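Local coordinates for protein tropomodulin (PDB 1PGV) that probably caps the pointed ends of actin filaments, blocking their elongation and depolymerization, and is seen here as its C-terminal domain, at residues Val29-Arg37 with Arg58-Ser69. Numbering follows the deposited sequence. Where two conformers were deposited one is given.
Sequences VESCINRLR and RIRSLIEAACNS
L62 and I33 interlock as knobs into holes, a compact example of how neighbouring helices mesh. The CD1 of L62 enters among V29, C32, I33 and L36, lying 3.9 Å from L36 CD1, while I33 fits among R58, S61, L62 and A65. The chi1 of L62 (177°) sets its CG opposite the backbone N, which carries CD1 across to helix 29-37. L36 splits its branches: CD1 packs on A66, and CD2 comes 3.7 Å from S69 CB. The small A65 lets the backbones close in, its CB 3.6 Å from I33 O.

Toward solvent, E30 OE2 meets R58 NH1 in a 2.7 Å salt bridge, the carboxylate and guanidinium planes only 15° apart. I33 CD1 lies over one face of that guanidinium, displaced toward its rim. A leucine in place of R58 would probably leave the E30 carboxylate without its cationic mate and I33 CD1 without the flat group it lies over. Alongside, a water links R37 NH2 to S61 O.

Behind this layer, V46 backs C32 and L36, and F75 backs L62. Two helices running near-parallel (27°) beside a parallel sheet, strand following helix in turn, are characteristic of the leucine-rich-repeat-like alpha/beta fold of the tropomodulin C-terminal domain.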
loop_
_atom_site.group_PDB
_atom_site.type_symbol
_atom_site.label_atom_id
_atom_site.label_comp_id
_atom_site.label_asym_id
_atom_site.label_seq_id
_atom_site.Cartn_x
_atom_site.Cartn_y
_atom_site.Cartn_z
ATOM N N VAL A 29 9.932 -5.281 -16.030
ATOM C CA VAL A 29 10.485 -4.599 -14.862
ATOM C C VAL A 29 11.513 -3.540 -15.241
ATOM O O VAL A 29 11.473 -2.415 -14.744
ATOM C CB VAL A 29 11.152 -5.600 -13.889
ATOM C CG1 VAL A 29 11.749 -4.855 -12.706
ATOM C CG2 VAL A 29 10.133 -6.619 -13.415
ATOM N N GLU A 30 12.432 -3.905 -16.129
ATOM C CA GLU A 30 13.478 -2.991 -16.563
ATOM C C GLU A 30 12.898 -1.724 -17.191
ATOM O O GLU A 30 13.330 -0.613 -16.881
ATOM C CB GLU A 30 14.397 -3.698 -17.560
ATOM C CG GLU A 30 15.831 -3.215 -17.527
ATOM C CD GLU A 30 16.441 -3.312 -16.138
ATOM O OE1 GLU A 30 16.255 -4.357 -15.474
ATOM O OE2 GLU A 30 17.113 -2.347 -15.716
ATOM N N SER A 31 11.921 -1.893 -18.076
ATOM C CA SER A 31 11.296 -0.751 -18.734
ATOM C C SER A 31 10.564 0.119 -17.714
ATOM O O SER A 31 10.648 1.346 -17.760
ATOM C CB SER A 31 10.316 -1.225 -19.810
ATOM O OG SER A 31 9.705 -0.119 -20.450
ATOM N N CYS A 32 9.851 -0.522 -16.793
ATOM C CA CYS A 32 9.117 0.202 -15.760
ATOM C C CYS A 32 10.071 1.059 -14.933
ATOM O O CYS A 32 9.779 2.217 -14.632
ATOM C CB CYS A 32 8.371 -0.777 -14.849
ATOM S SG CYS A 32 6.915 -1.546 -15.602
ATOM N N ILE A 33 11.215 0.487 -14.570
ATOM C CA ILE A 33 12.207 1.216 -13.792
ATOM C C ILE A 33 12.620 2.487 -14.524
ATOM O O ILE A 33 12.571 3.581 -13.963
ATOM C CB ILE A 33 13.465 0.352 -13.536
ATOM C CG1 ILE A 33 13.133 -0.762 -12.539
ATOM C CG2 ILE A 33 14.605 1.226 -13.016
ATOM C CD1 ILE A 33 14.271 -1.732 -12.291
ATOM N N ASN A 34 13.021 2.342 -15.782
ATOM C CA ASN A 34 13.443 3.494 -16.570
ATOM C C ASN A 34 12.334 4.527 -16.734
ATOM O O ASN A 34 12.574 5.723 -16.595
ATOM C CB ASN A 34 13.936 3.052 -17.952
ATOM C CG ASN A 34 15.259 2.311 -17.889
ATOM O OD1 ASN A 34 16.215 2.776 -17.264
ATOM N ND2 ASN A 34 15.324 1.156 -18.544
ATOM N N ARG A 35 11.122 4.067 -17.027
ATOM C CA ARG A 35 9.998 4.978 -17.216
ATOM C C ARG A 35 9.596 5.715 -15.941
ATOM O O ARG A 35 9.342 6.916 -15.971
ATOM C CB ARG A 35 8.798 4.219 -17.791
ATOM C CG ARG A 35 9.033 3.704 -19.208
ATOM C CD ARG A 35 7.821 2.962 -19.736
ATOM N NE ARG A 35 6.664 3.843 -19.893
ATOM C CZ ARG A 35 5.430 3.410 -20.125
ATOM N NH1 ARG A 35 5.191 2.109 -20.225
ATOM N NH2 ARG A 35 4.432 4.277 -20.256
ATOM N N LEU A 36 9.541 5.000 -14.821
ATOM C CA LEU A 36 9.173 5.629 -13.554
ATOM C C LEU A 36 10.198 6.690 -13.155
ATOM O O LEU A 36 9.836 7.765 -12.677
ATOM C CB LEU A 36 9.047 4.569 -12.453
ATOM C CG LEU A 36 7.812 3.668 -12.554
ATOM C CD1 LEU A 36 7.923 2.514 -11.576
ATOM C CD2 LEU A 36 6.559 4.490 -12.282
ATOM N N ARG A 37 11.475 6.388 -13.361
ATOM C CA ARG A 37 12.541 7.329 -13.026
ATOM C C ARG A 37 12.399 8.630 -13.807
ATOM O O ARG A 37 12.687 9.710 -13.290
ATOM C CB ARG A 37 13.913 6.719 -13.324
ATOM C CG ARG A 37 14.345 5.636 -12.357
ATOM C CD ARG A 37 15.710 5.089 -12.736
ATOM N NE ARG A 37 16.190 4.096 -11.781
ATOM C CZ ARG A 37 17.210 3.275 -12.010
ATOM N NH1 ARG A 37 17.857 3.331 -13.168
ATOM N NH2 ARG A 37 17.582 2.398 -11.088
ATOM N N ARG A 58 16.543 -5.575 -8.098
ATOM C CA ARG A 58 15.713 -4.981 -9.144
ATOM C C ARG A 58 14.388 -4.514 -8.545
ATOM O O ARG A 58 13.874 -3.448 -8.895
ATOM C CB ARG A 58 15.449 -5.998 -10.258
ATOM C CG ARG A 58 16.648 -6.291 -11.151
ATOM C CD ARG A 58 17.003 -5.102 -12.036
ATOM N NE ARG A 58 17.544 -3.980 -11.277
ATOM C CZ ARG A 58 17.900 -2.817 -11.814
ATOM N NH1 ARG A 58 17.769 -2.620 -13.119
ATOM N NH2 ARG A 58 18.394 -1.853 -11.048
ATOM N N ILE A 59 13.831 -5.318 -7.647
ATOM C CA ILE A 59 12.580 -4.957 -6.999
ATOM C C ILE A 59 12.831 -3.701 -6.171
ATOM O O ILE A 59 12.006 -2.787 -6.145
ATOM C CB ILE A 59 12.062 -6.097 -6.098
ATOM C CG1 ILE A 59 11.614 -7.271 -6.974
ATOM C CG2 ILE A 59 10.914 -5.600 -5.223
ATOM C CD1 ILE A 59 11.083 -8.457 -6.209
ATOM N N ARG A 60 13.980 -3.652 -5.502
ATOM C CA ARG A 60 14.324 -2.484 -4.702
ATOM C C ARG A 60 14.478 -1.263 -5.603
ATOM O O ARG A 60 14.049 -0.168 -5.249
ATOM C CB ARG A 60 15.633 -2.708 -3.939
ATOM C CG ARG A 60 15.522 -3.586 -2.703
ATOM C CD ARG A 60 16.883 -3.686 -2.015
ATOM N NE ARG A 60 16.812 -4.324 -0.702
ATOM C CZ ARG A 60 17.864 -4.512 0.092
ATOM N NH1 ARG A 60 19.069 -4.112 -0.294
ATOM N NH2 ARG A 60 17.714 -5.093 1.276
ATOM N N SER A 61 15.094 -1.451 -6.768
ATOM C CA SER A 61 15.289 -0.345 -7.699
ATOM C C SER A 61 13.959 0.112 -8.298
ATOM O O SER A 61 13.770 1.295 -8.585
ATOM C CB SER A 61 16.266 -0.747 -8.809
ATOM O OG SER A 61 15.835 -1.923 -9.472
ATOM N N LEU A 62 13.039 -0.831 -8.479
ATOM C CA LEU A 62 11.719 -0.524 -9.026
ATOM C C LEU A 62 10.960 0.362 -8.039
ATOM O O LEU A 62 10.404 1.396 -8.413
ATOM C CB LEU A 62 10.935 -1.815 -9.267
ATOM C CG LEU A 62 9.494 -1.652 -9.767
ATOM C CD1 LEU A 62 9.492 -0.996 -11.151
ATOM C CD2 LEU A 62 8.818 -3.011 -9.818
ATOM N N ILE A 63 10.939 -0.054 -6.775
ATOM C CA ILE A 63 10.263 0.708 -5.730
ATOM C C ILE A 63 10.850 2.109 -5.648
ATOM O O ILE A 63 10.124 3.097 -5.577
ATOM C CB ILE A 63 10.411 0.019 -4.351
ATOM C CG1 ILE A 63 9.610 -1.283 -4.341
ATOM C CG2 ILE A 63 9.948 0.957 -3.246
ATOM C CD1 ILE A 63 9.875 -2.177 -3.142
ATOM N N GLU A 64 12.175 2.192 -5.664
ATOM C CA GLU A 64 12.858 3.476 -5.591
ATOM C C GLU A 64 12.499 4.335 -6.802
ATOM O O GLU A 64 12.320 5.547 -6.689
ATOM C CB GLU A 64 14.373 3.253 -5.529
ATOM C CG GLU A 64 15.196 4.522 -5.385
ATOM C CD GLU A 64 16.689 4.239 -5.297
ATOM O OE1 GLU A 64 17.472 5.201 -5.159
ATOM O OE2 GLU A 64 17.081 3.053 -5.365
ATOM N N ALA A 65 12.389 3.697 -7.961
ATOM C CA ALA A 65 12.048 4.412 -9.188
ATOM C C ALA A 65 10.642 5.004 -9.083
ATOM O O ALA A 65 10.408 6.153 -9.467
ATOM C CB ALA A 65 12.128 3.467 -10.374
ATOM N N ALA A 66 9.714 4.213 -8.553
ATOM C CA ALA A 66 8.328 4.646 -8.399
ATOM C C ALA A 66 8.201 5.952 -7.616
ATOM O O ALA A 66 7.235 6.698 -7.797
ATOM C CB ALA A 66 7.516 3.547 -7.722
ATOM N N CYS A 67 9.172 6.231 -6.747
ATOM C CA CYS A 67 9.147 7.455 -5.948
ATOM C C CYS A 67 9.287 8.714 -6.794
ATOM O O CYS A 67 8.878 9.795 -6.377
ATOM C CB CYS A 67 10.265 7.440 -4.904
ATOM S SG CYS A 67 10.069 6.175 -3.645
ATOM N N ASN A 68 9.870 8.571 -7.980
ATOM C CA ASN A 68 10.069 9.707 -8.874
ATOM C C ASN A 68 8.862 10.008 -9.758
ATOM O O ASN A 68 8.818 11.040 -10.431
ATOM C CB ASN A 68 11.295 9.457 -9.747
ATOM C CG ASN A 68 12.547 9.243 -8.927
ATOM O OD1 ASN A 68 12.965 10.125 -8.179
ATOM N ND2 ASN A 68 13.148 8.065 -9.053
ATOM N N SER A 69 7.881 9.112 -9.749
ATOM C CA SER A 69 6.685 9.294 -10.563
ATOM C C SER A 69 5.529 9.966 -9.834
ATOM O O SER A 69 5.141 9.547 -8.744
ATOM C CB SER A 69 6.205 7.947 -11.103
ATOM O OG SER A 69 4.902 8.069 -11.653
HETATM O O HOH W 1 16.061 3.260 -8.916
#